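Local coordinates for Esterase/lipase (Lactobacillus rhamnosus, PDB 4N5H), which probably hydrolyses ester bonds of lipids or small esters, with possible acyltransferase activity, as an esterase of the alpha/beta-hydrolase fold, at residues P67-I72 and Y97-M102; H139-G144 and F177-L182; N242-L247 and L276-N281; K266-S271 and I291-E296. The protein carries 1 engineered substitution. All coordinates share one frame; numbering follows the deposited sequence.

Contact 1 (P67-I72 and Y97-M102); sequences PTVIDI and YAVMGM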
# COMPACT_ATOMS: atom_id res chain seq x y z
N PRO A 67 31.77 -7.14 0.16
CA PRO A 67 32.33 -5.87 0.43
C PRO A 67 31.26 -4.89 0.99
O PRO A 67 30.08 -4.99 0.58
CB PRO A 67 32.93 -5.42 -0.90
CG PRO A 67 33.09 -6.71 -1.67
CD PRO A 67 31.94 -7.56 -1.24
N THR A 68 31.73 -3.98 1.81
CA THR A 68 30.86 -3.10 2.57
C THR A 68 30.68 -1.74 1.95
O THR A 68 31.67 -1.09 1.54
CB THR A 68 31.43 -2.97 3.97
OG1 THR A 68 31.36 -4.25 4.66
CG2 THR A 68 30.64 -1.95 4.83
N VAL A 69 29.44 -1.22 1.98
CA VAL A 69 29.23 0.17 1.70
C VAL A 69 28.52 0.74 2.97
O VAL A 69 27.54 0.12 3.48
CB VAL A 69 28.30 0.37 0.51
CG1 VAL A 69 28.11 1.84 0.26
CG2 VAL A 69 28.87 -0.30 -0.77
N ILE A 70 28.98 1.93 3.40
CA ILE A 70 28.38 2.62 4.53
C ILE A 70 27.94 4.00 4.01
O ILE A 70 28.73 4.77 3.40
CB ILE A 70 29.38 2.84 5.60
CG1 ILE A 70 29.82 1.51 6.18
CG2 ILE A 70 28.78 3.70 6.72
CD1 ILE A 70 30.98 1.54 7.13
N ASP A 71 26.64 4.24 4.10
CA ASP A 71 25.99 5.44 3.60
C ASP A 71 25.54 6.41 4.70
O ASP A 71 24.86 6.02 5.67
CB ASP A 71 24.73 5.05 2.81
CG ASP A 71 24.15 6.25 2.08
OD1 ASP A 71 24.90 6.90 1.38
OD2 ASP A 71 22.91 6.54 2.24
N ILE A 72 25.92 7.67 4.50
CA ILE A 72 25.54 8.78 5.39
C ILE A 72 24.64 9.69 4.57
O ILE A 72 25.06 10.42 3.66
CB ILE A 72 26.73 9.58 5.90
CG1 ILE A 72 27.74 8.66 6.55
CG2 ILE A 72 26.24 10.70 6.84
CD1 ILE A 72 29.06 9.38 6.89
N TYR A 97 26.70 -6.13 -2.57
CA TYR A 97 27.38 -5.43 -1.49
C TYR A 97 26.51 -5.50 -0.22
O TYR A 97 25.29 -5.54 -0.30
CB TYR A 97 27.60 -3.93 -1.80
CG TYR A 97 28.57 -3.78 -2.96
CD1 TYR A 97 28.07 -3.91 -4.25
CD2 TYR A 97 29.95 -3.72 -2.77
CE1 TYR A 97 28.94 -3.96 -5.34
CE2 TYR A 97 30.84 -3.71 -3.89
CZ TYR A 97 30.31 -3.82 -5.15
OH TYR A 97 31.16 -3.79 -6.28
N ALA A 98 27.16 -5.54 0.93
CA ALA A 98 26.54 -5.45 2.23
C ALA A 98 26.55 -3.96 2.57
O ALA A 98 27.58 -3.29 2.60
CB ALA A 98 27.30 -6.23 3.27
N VAL A 99 25.37 -3.40 2.81
CA VAL A 99 25.25 -1.94 2.97
C VAL A 99 24.65 -1.61 4.32
O VAL A 99 23.62 -2.18 4.79
CB VAL A 99 24.36 -1.35 1.83
CG1 VAL A 99 24.21 0.13 1.89
CG2 VAL A 99 24.85 -1.84 0.44
N MET A 100 25.22 -0.61 4.96
CA MET A 100 24.69 -0.08 6.20
C MET A 100 24.40 1.38 6.00
O MET A 100 25.20 2.14 5.41
CB MET A 100 25.74 -0.31 7.37
CG MET A 100 25.22 0.26 8.66
SD MET A 100 25.49 2.00 9.08
CE MET A 100 27.10 1.88 9.76
N GLY A 101 23.24 1.81 6.47
CA GLY A 101 22.91 3.24 6.52
C GLY A 101 22.33 3.61 7.89
O GLY A 101 21.46 2.93 8.37
N MET A 102 22.83 4.70 8.48
CA MET A 102 22.50 5.07 9.83
C MET A 102 21.66 6.33 9.88
O MET A 102 21.76 7.18 9.03
CB MET A 102 23.75 5.20 10.71
CG MET A 102 24.49 6.50 10.61
SD MET A 102 25.15 6.91 8.96
CE MET A 102 26.42 5.67 8.72
O HOH W 1 22.64 7.33 6.48

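Contact 2 (H139-G144 and F177-L182); sequences HVLLTG and FTLVAL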
# COMPACT_ATOMS: atom_id res chain seq x y z
N HIS A 139 37.20 -4.30 3.09
CA HIS A 139 36.93 -3.53 1.91
C HIS A 139 35.68 -2.73 2.19
O HIS A 139 34.58 -3.29 2.12
CB HIS A 139 36.69 -4.43 0.77
CG HIS A 139 37.83 -5.38 0.49
ND1 HIS A 139 37.72 -6.73 0.79
CD2 HIS A 139 39.12 -5.20 0.06
CE1 HIS A 139 38.87 -7.35 0.54
NE2 HIS A 139 39.71 -6.46 0.05
N VAL A 140 35.89 -1.41 2.40
CA VAL A 140 34.82 -0.51 2.89
C VAL A 140 34.76 0.72 2.00
O VAL A 140 35.71 1.50 1.90
CB VAL A 140 34.96 -0.11 4.34
CG1 VAL A 140 33.82 0.82 4.81
CG2 VAL A 140 35.01 -1.37 5.22
N LEU A 141 33.58 0.96 1.44
CA LEU A 141 33.28 2.19 0.73
C LEU A 141 32.41 3.09 1.66
O LEU A 141 31.32 2.65 2.05
CB LEU A 141 32.50 1.93 -0.51
CG LEU A 141 31.87 3.09 -1.29
CD1 LEU A 141 32.84 4.18 -1.59
CD2 LEU A 141 31.16 2.63 -2.54
N LEU A 142 32.90 4.27 2.01
CA LEU A 142 32.16 5.26 2.78
C LEU A 142 31.59 6.27 1.80
O LEU A 142 32.38 6.82 0.97
CB LEU A 142 33.04 5.95 3.74
CG LEU A 142 32.36 7.01 4.63
CD1 LEU A 142 31.34 6.40 5.54
CD2 LEU A 142 33.40 7.80 5.39
N THR A 143 30.27 6.52 1.83
CA THR A 143 29.66 7.46 0.91
C THR A 143 28.66 8.30 1.62
O THR A 143 28.12 7.85 2.62
CB THR A 143 29.10 6.81 -0.31
OG1 THR A 143 28.81 7.81 -1.28
CG2 THR A 143 27.85 6.09 0.04
N GLY A 144 28.55 9.53 1.17
CA GLY A 144 27.57 10.46 1.65
C GLY A 144 27.14 11.44 0.60
O GLY A 144 27.95 11.85 -0.25
N PHE A 177 38.73 2.90 5.57
CA PHE A 177 37.95 3.17 4.35
C PHE A 177 38.81 2.96 3.12
O PHE A 177 39.93 3.56 3.02
CB PHE A 177 37.40 4.59 4.37
CG PHE A 177 36.69 4.93 5.64
CD1 PHE A 177 37.07 6.01 6.40
CD2 PHE A 177 35.64 4.13 6.06
CE1 PHE A 177 36.41 6.29 7.61
CE2 PHE A 177 34.97 4.45 7.23
CZ PHE A 177 35.37 5.49 8.02
N THR A 178 38.36 2.10 2.23
CA THR A 178 39.01 1.84 0.97
C THR A 178 38.87 3.01 -0.02
O THR A 178 39.81 3.37 -0.76
CB THR A 178 38.44 0.54 0.36
OG1 THR A 178 38.56 -0.49 1.33
CG2 THR A 178 39.16 0.13 -0.91
N LEU A 179 37.71 3.65 -0.00
CA LEU A 179 37.38 4.74 -0.87
C LEU A 179 36.33 5.58 -0.13
O LEU A 179 35.48 4.99 0.55
CB LEU A 179 36.74 4.20 -2.15
CG LEU A 179 36.23 5.24 -3.17
CD1 LEU A 179 37.28 6.25 -3.68
CD2 LEU A 179 35.62 4.50 -4.40
N VAL A 180 36.37 6.87 -0.30
CA VAL A 180 35.37 7.78 0.22
C VAL A 180 34.77 8.52 -0.98
O VAL A 180 35.41 9.32 -1.67
CB VAL A 180 35.93 8.75 1.20
CG1 VAL A 180 34.86 9.62 1.75
CG2 VAL A 180 36.62 8.06 2.35
N ALA A 181 33.48 8.23 -1.22
CA ALA A 181 32.75 8.80 -2.37
C ALA A 181 31.74 9.86 -1.91
O ALA A 181 30.87 9.57 -1.08
CB ALA A 181 32.03 7.77 -3.15
N LEU A 182 31.94 11.06 -2.39
CA LEU A 182 31.11 12.20 -1.97
C LEU A 182 30.21 12.58 -3.12
O LEU A 182 30.69 12.88 -4.21
CB LEU A 182 31.96 13.36 -1.55
CG LEU A 182 33.06 13.06 -0.52
CD1 LEU A 182 33.92 14.29 -0.29
CD2 LEU A 182 32.54 12.49 0.76

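Contact 3 (N242-L247 and L276-N281); sequences NDSFYL and LKHVFN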
# COMPACT_ATOMS: atom_id res chain seq x y z
N ASN A 242 24.94 20.94 -13.18
CA ASN A 242 23.59 21.24 -12.83
C ASN A 242 23.24 20.94 -11.36
O ASN A 242 22.09 21.05 -10.96
CB ASN A 242 22.59 20.56 -13.80
CG ASN A 242 22.30 21.47 -14.99
OD1 ASN A 242 21.86 22.59 -14.79
ND2 ASN A 242 22.62 21.03 -16.18
N ASP A 243 24.22 20.56 -10.54
CA ASP A 243 24.05 20.54 -9.09
C ASP A 243 23.90 21.97 -8.55
O ASP A 243 24.73 22.79 -8.84
CB ASP A 243 25.31 19.84 -8.51
CG ASP A 243 25.36 19.87 -6.99
OD1 ASP A 243 24.28 19.97 -6.37
OD2 ASP A 243 26.47 19.77 -6.46
N SER A 244 22.84 22.27 -7.85
CA SER A 244 22.69 23.56 -7.25
C SER A 244 23.87 23.88 -6.32
O SER A 244 24.20 25.04 -6.17
CB SER A 244 21.44 23.60 -6.41
OG SER A 244 21.34 22.51 -5.50
N PHE A 245 24.56 22.86 -5.79
CA PHE A 245 25.81 23.04 -4.99
C PHE A 245 27.07 22.82 -5.74
O PHE A 245 28.12 22.53 -5.16
CB PHE A 245 25.75 22.10 -3.77
CG PHE A 245 24.74 22.53 -2.74
CD1 PHE A 245 23.47 22.02 -2.76
CD2 PHE A 245 25.07 23.50 -1.82
CE1 PHE A 245 22.51 22.30 -1.79
CE2 PHE A 245 24.09 23.87 -0.88
CZ PHE A 245 22.86 23.21 -0.83
N TYR A 246 27.10 23.04 -7.04
CA TYR A 246 28.30 22.78 -7.82
C TYR A 246 29.47 23.64 -7.30
O TYR A 246 30.62 23.19 -7.35
CB TYR A 246 28.05 23.09 -9.31
CG TYR A 246 29.20 22.83 -10.24
CD1 TYR A 246 29.90 21.58 -10.31
CD2 TYR A 246 29.67 23.87 -11.06
CE1 TYR A 246 30.92 21.36 -11.18
CE2 TYR A 246 30.71 23.63 -11.94
CZ TYR A 246 31.32 22.39 -12.01
OH TYR A 246 32.36 22.17 -12.85
N LEU A 247 29.20 24.86 -6.84
CA LEU A 247 30.31 25.65 -6.35
C LEU A 247 31.06 24.98 -5.21
O LEU A 247 32.27 25.12 -5.05
CB LEU A 247 29.86 27.03 -5.86
CG LEU A 247 29.50 28.09 -6.91
CD1 LEU A 247 29.59 29.43 -6.15
CD2 LEU A 247 30.38 28.07 -8.18
N LEU A 276 19.97 16.32 -14.29
CA LEU A 276 21.09 15.81 -13.46
C LEU A 276 21.34 16.85 -12.37
O LEU A 276 22.39 17.50 -12.26
CB LEU A 276 22.29 15.61 -14.36
CG LEU A 276 22.03 14.60 -15.43
CD1 LEU A 276 23.33 14.37 -16.15
CD2 LEU A 276 21.45 13.28 -14.93
N LYS A 277 20.31 16.95 -11.54
CA LYS A 277 20.27 17.91 -10.45
C LYS A 277 21.05 17.42 -9.22
O LYS A 277 21.65 16.38 -9.23
CB LYS A 277 18.81 18.13 -10.06
CG LYS A 277 18.10 16.89 -9.47
CD LYS A 277 16.74 17.22 -8.86
CE LYS A 277 16.91 17.88 -7.48
NZ LYS A 277 17.42 17.06 -6.35
N HIS A 278 21.01 18.23 -8.14
CA HIS A 278 21.62 17.84 -6.87
C HIS A 278 21.19 16.46 -6.51
O HIS A 278 20.01 16.14 -6.50
CB HIS A 278 21.11 18.85 -5.81
CG HIS A 278 21.74 18.70 -4.47
ND1 HIS A 278 23.08 18.91 -4.27
CD2 HIS A 278 21.20 18.45 -3.25
CE1 HIS A 278 23.36 18.69 -2.99
NE2 HIS A 278 22.23 18.48 -2.35
N VAL A 279 22.17 15.64 -6.20
CA VAL A 279 22.05 14.29 -5.73
C VAL A 279 21.13 13.39 -6.55
O VAL A 279 20.47 12.51 -6.01
CB VAL A 279 21.73 14.16 -4.22
CG1 VAL A 279 22.81 14.87 -3.39
CG2 VAL A 279 20.37 14.63 -3.85
N PHE A 280 21.13 13.58 -7.87
CA PHE A 280 20.15 12.87 -8.73
C PHE A 280 20.33 11.37 -8.66
O PHE A 280 19.35 10.64 -8.69
CB PHE A 280 20.21 13.36 -10.21
CG PHE A 280 21.41 12.81 -10.93
CD1 PHE A 280 21.39 11.55 -11.52
CD2 PHE A 280 22.63 13.56 -10.99
CE1 PHE A 280 22.56 11.04 -12.12
CE2 PHE A 280 23.75 13.09 -11.62
CZ PHE A 280 23.73 11.78 -12.20
N ASN A 281 21.56 10.95 -8.51
CA ASN A 281 21.89 9.49 -8.51
C ASN A 281 21.51 8.71 -7.27
O ASN A 281 21.44 7.49 -7.26
CB ASN A 281 23.33 9.25 -8.91
CG ASN A 281 24.30 9.87 -7.96
OD1 ASN A 281 24.28 11.11 -7.79
ND2 ASN A 281 25.01 9.08 -7.23
O HOH W 2 24.92 18.02 -13.59
O HOH W 3 19.95 20.97 -8.17

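Contact 4 (K266-S271 and I291-E296); sequences KLWPAS and IETNLE. With IPA (isopropyl alcohol), chain B; IPA (isopropyl alcohol), chain D.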
# COMPACT_ATOMS: atom_id res chain seq x y z
N LYS A 266 33.53 12.09 -11.09
CA LYS A 266 32.45 11.78 -12.05
C LYS A 266 31.53 12.98 -12.01
O LYS A 266 30.54 12.98 -11.30
CB LYS A 266 31.72 10.47 -11.76
CG LYS A 266 30.58 10.14 -12.72
CD LYS A 266 30.99 9.40 -13.88
CE LYS A 266 29.80 8.83 -14.68
NZ LYS A 266 30.53 8.49 -15.93
N LEU A 267 31.89 14.03 -12.73
CA LEU A 267 31.15 15.31 -12.71
C LEU A 267 30.50 15.48 -14.05
O LEU A 267 31.19 15.55 -15.09
CB LEU A 267 32.14 16.45 -12.48
CG LEU A 267 32.70 16.48 -11.05
CD1 LEU A 267 33.96 17.33 -11.01
CD2 LEU A 267 31.68 16.98 -10.06
N TRP A 268 29.19 15.52 -14.06
CA TRP A 268 28.46 15.58 -15.28
C TRP A 268 28.49 17.03 -15.83
O TRP A 268 28.17 18.00 -15.11
CB TRP A 268 27.02 15.08 -15.00
CG TRP A 268 26.95 13.61 -14.76
CD1 TRP A 268 27.16 12.92 -13.57
CD2 TRP A 268 26.68 12.60 -15.76
NE1 TRP A 268 26.99 11.59 -13.78
CE2 TRP A 268 26.69 11.36 -15.09
CE3 TRP A 268 26.39 12.64 -17.14
CZ2 TRP A 268 26.48 10.17 -15.74
CZ3 TRP A 268 26.18 11.43 -17.79
CH2 TRP A 268 26.20 10.24 -17.10
N PRO A 269 28.67 17.16 -17.15
CA PRO A 269 28.58 18.51 -17.76
C PRO A 269 27.15 19.01 -17.90
O PRO A 269 26.19 18.22 -18.02
CB PRO A 269 29.21 18.28 -19.13
CG PRO A 269 28.90 16.92 -19.48
CD PRO A 269 28.93 16.10 -18.16
N ALA A 270 26.99 20.30 -18.00
CA ALA A 270 25.67 20.89 -18.19
C ALA A 270 24.96 20.36 -19.41
O ALA A 270 23.75 20.20 -19.40
CB ALA A 270 25.73 22.42 -18.22
N SER A 271 25.73 20.03 -20.43
CA SER A 271 25.20 19.49 -21.67
C SER A 271 24.52 18.15 -21.50
O SER A 271 23.68 17.76 -22.34
CB SER A 271 26.35 19.39 -22.71
OG SER A 271 27.35 18.51 -22.30
N ILE A 291 22.48 4.81 -12.78
CA ILE A 291 23.11 3.51 -12.88
C ILE A 291 24.57 3.65 -13.32
O ILE A 291 25.48 3.05 -12.71
CB ILE A 291 22.32 2.62 -13.89
CG1 ILE A 291 20.92 2.31 -13.50
CG2 ILE A 291 23.12 1.36 -14.21
CD1 ILE A 291 20.78 1.30 -12.42
N GLU A 292 24.86 4.50 -14.34
CA GLU A 292 26.22 4.64 -14.80
C GLU A 292 27.10 5.20 -13.68
O GLU A 292 28.20 4.68 -13.46
CB GLU A 292 26.26 5.56 -16.03
CG GLU A 292 27.68 5.80 -16.51
CD GLU A 292 27.74 6.76 -17.69
OE1 GLU A 292 26.87 6.65 -18.60
OE2 GLU A 292 28.66 7.57 -17.74
N THR A 293 26.61 6.22 -12.99
CA THR A 293 27.35 6.88 -11.89
C THR A 293 27.63 5.89 -10.73
O THR A 293 28.74 5.79 -10.25
CB THR A 293 26.57 8.10 -11.43
OG1 THR A 293 26.47 9.02 -12.52
CG2 THR A 293 27.23 8.74 -10.28
N ASN A 294 26.58 5.20 -10.30
CA ASN A 294 26.66 4.34 -9.19
C ASN A 294 27.53 3.12 -9.45
O ASN A 294 28.31 2.67 -8.57
CB ASN A 294 25.26 4.03 -8.66
CG ASN A 294 24.56 5.29 -8.11
OD1 ASN A 294 25.20 6.22 -7.64
ND2 ASN A 294 23.23 5.26 -8.14
N LEU A 295 27.37 2.53 -10.64
CA LEU A 295 28.29 1.42 -11.05
C LEU A 295 29.70 1.94 -11.18
O LEU A 295 30.65 1.19 -10.79
CB LEU A 295 27.86 0.81 -12.33
CG LEU A 295 26.58 -0.01 -12.31
CD1 LEU A 295 26.22 -0.60 -13.66
CD2 LEU A 295 26.64 -1.17 -11.29
N GLU A 296 29.92 3.16 -11.69
CA GLU A 296 31.27 3.65 -11.80
C GLU A 296 31.93 3.79 -10.43
O GLU A 296 33.11 3.45 -10.21
CB GLU A 296 31.31 4.94 -12.58
CG GLU A 296 32.72 5.42 -12.82
CD GLU A 296 32.80 6.42 -14.01
OE1 GLU A 296 31.97 6.33 -14.95
OE2 GLU A 296 33.69 7.31 -13.93
C1 IPA B . 30.14 11.63 -19.06
C2 IPA B . 30.67 11.93 -17.62
C3 IPA B . 29.62 12.17 -16.64
O2 IPA B . 31.28 10.85 -16.95
C1 IPA D . 25.11 8.87 -20.57
C2 IPA D . 23.93 7.94 -20.24
C3 IPA D . 23.82 6.82 -21.28
O2 IPA D . 24.11 7.39 -18.92
O HOH W 4 33.85 9.10 -15.88

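Contact 1 (P67-I72 and Y97-M102)
Val69 packs against Val99 and the base of Tyr97, and it gives more surface to this contact than any other residue. Its CG2 branch is anti to its own carbonyl carbon and rests 4.0 Å from Tyr97 CB. On the same face of the sheet, Val69 CB meets Val99 CG2 at 4.1 Å. Tyr97, just ahead of strand 98-102, has CG anti to its carbonyl carbon (chi1 -66°). Its ring lies obliquely by the Pro67 carbonyl, and Pro67 CB sits 3.9 Å from Tyr97 CD2. The phenol oxygen bonds to Asp302 and Arg299, tying the ring to helix 288-311.

The backbones run parallel, 19° apart, as the two strands of a beta-alpha-beta unit whose connection carries helix 86-94, part of the alpha/beta-hydrolase sheet. Val69 is gripped from both its polar ends: Val69 N gives to Ala98 O at 2.9 Å, and Val69 O takes Met100 N at 2.8 Å. Further along, Met102 is bent at chi2 and chi3, and its CE lies 3.7 Å from Ile70 CG2. Its SD comes within 3.4 Å of Asp71 O. One water donates to both Asp71 O and Met102 O.

The chemistry is therefore divided: main-chain hydrogen bonds set the parallel register, while the side chains pack apolar on both faces, Val69 with Val99 and Tyr97 on one, Ile70 with the Met100 and Met102 methyls on the other.

Contact 2 (H139-G144 and F177-L182)
Leu142 CG stands anti to its backbone N (chi1 -179°), while Phe177 CG is anti to its carbonyl carbon. A Leu142 chi2 of 65° sets its CD branches so that CD2 lies over the centre of the Phe177 ring, a CH-pi contact with CD2 4.0 Å from the centroid of that ring. Val140 CG1 meets the same ring at its edge, in plane, 4.0 Å from Phe177 CD2.

These are neighbouring parallel strands at the heart of the alpha/beta-hydrolase sheet, and helix 147-158 packs on the face that holds Leu142, Val180 and Leu182. On the other face, Leu141 and Leu179 lie side by side and point the same way, with Leu141 CD1 also touching Ala181 CB.

The strands are joined regularly through Leu142, whose N gives to Leu179 O at 3.1 Å and whose O takes Ala181 N at 2.8 Å. At the entrance the pattern changes. Val140 O accepts Thr178 N and, weakly, Leu179 N, while Val140 N gives to Thr178 OG1 at 3.0 Å, so a side chain stands in for a strand carbonyl.

At the other end Gly144 leads into what looks like a GxSxG nucleophile elbow. There Ala181 O takes two donors: Gly144 N at 3.2 Å, nearly along the C=O axis, and Thr143 OG1 at 2.7 Å, from 44° above the carbonyl plane.

Contact 3 (N242-L247 and L276-N281)
One carboxylate oxygen, Asp243 OD1, is held by two donors that arrive from opposite faces of its plane. His278 ND1 bonds to Asp243 OD1 at 2.6 Å from the syn side, with the oxygen close to the imidazole plane. From well above the carboxylate, Phe245 N gives to Asp243 OD1 at 3.0 Å, closing an Asx turn within the loop. Asp243 CG is anti to its backbone N (chi1 174°), and the carboxylate and imidazole planes lie only 16° apart.

The imidazole is clamped on both faces. Val279 CG1 sits over its centre on one, and on the other Phe245 CD1 is offset toward the rim, 3.3 Å from His278 CE1. The two rings are inclined at 48°. With His278 NE2 hydrogen-bonded to Ser146 OG, the arrangement is consistent with the Ser-His-Asp triad of an alpha/beta hydrolase, acid and base each carried on a loop leading into a helix.

Two waters stitch the loops together. One accepts from both Ser244 N and His278 N, and the other links Asn242 N to Leu276 O. Asn242 CB comes 3.4 Å from Leu276 O, while Asn242 OD1 turns to Gln45 of the second subunit.

Contact 4 (K266-S271 and I291-E296)
Strand 266-268 runs nearly antiparallel to helix 291-296, at 164°, with Lys266 and Thr293 the closest pair of CA atoms at 7.1 Å, so the gap is spanned by side chains. Lys266 and Trp268, two residues apart on the strand, both reach across.

Lys266 turns at chi2 (89°), which swings CD out of line with the start of the chain, and its ammonium ends between two glutamates one helical turn apart. Lys266 NZ makes a salt bridge of 2.8 Å to Glu292 OE2, using that oxygen's anti lone pair, and another of 2.8 Å to Glu296 OE1, approached from above the carboxylate plane. Lys266 and Glu292 cross at about a right angle. An isopropanol, probably from the crystallisation liquor, accepts from Lys266 NZ through O2 at 2.7 Å, and a water donates to both this O2 and Glu296 OE2.

Trp268 works at its edge: NE1 gives to Thr293 OG1 at 2.9 Å, close to the indole plane. Thr293 OG1 also bonds to Glu289 O, back along the helix. The first isopropanol is modelled with C3 over one face of the indole, closer than normal packing, so its position is doubtful; a second donates from O2 to Glu292 OE1 at 2.9 Å. Beyond the segments, Phe280 meets Trp268 edge-to-face.

The contact joins the last parallel strand of the hydrolase sheet to the long C-terminal helix 288-311. Its chemistry is polar and lies near solvent: a shared lysine would offset the repulsion between Glu292 and Glu296, while the indole N-H, with Phe280 packing on the ring, ties Trp268 to the helix.

How the contacts relate
Contacts 1 and 2 are neighbours in one sheet, their centres 9 Å apart: strands 66-72 and 140-145 lie side by side, with probable hydrogen bonds of 2.8 Å from Ile70 N to Leu141 O and from Leu141 N to Thr68 O. Contact 4 reaches the same sheet farther out, its centre 17 Å from that of contact 2. Contacts 3 and 4 alternate along the chain and touch, Asn281 ND2 lying 2.9 Å from Asn294 OD1 in a probable hydrogen bond. The likely active site draws on two of them: contact 2 runs into the probable nucleophile elbow, and contact 3, whose nearest atoms are about 7 Å from those of contact 2, supplies the likely acid and histidine.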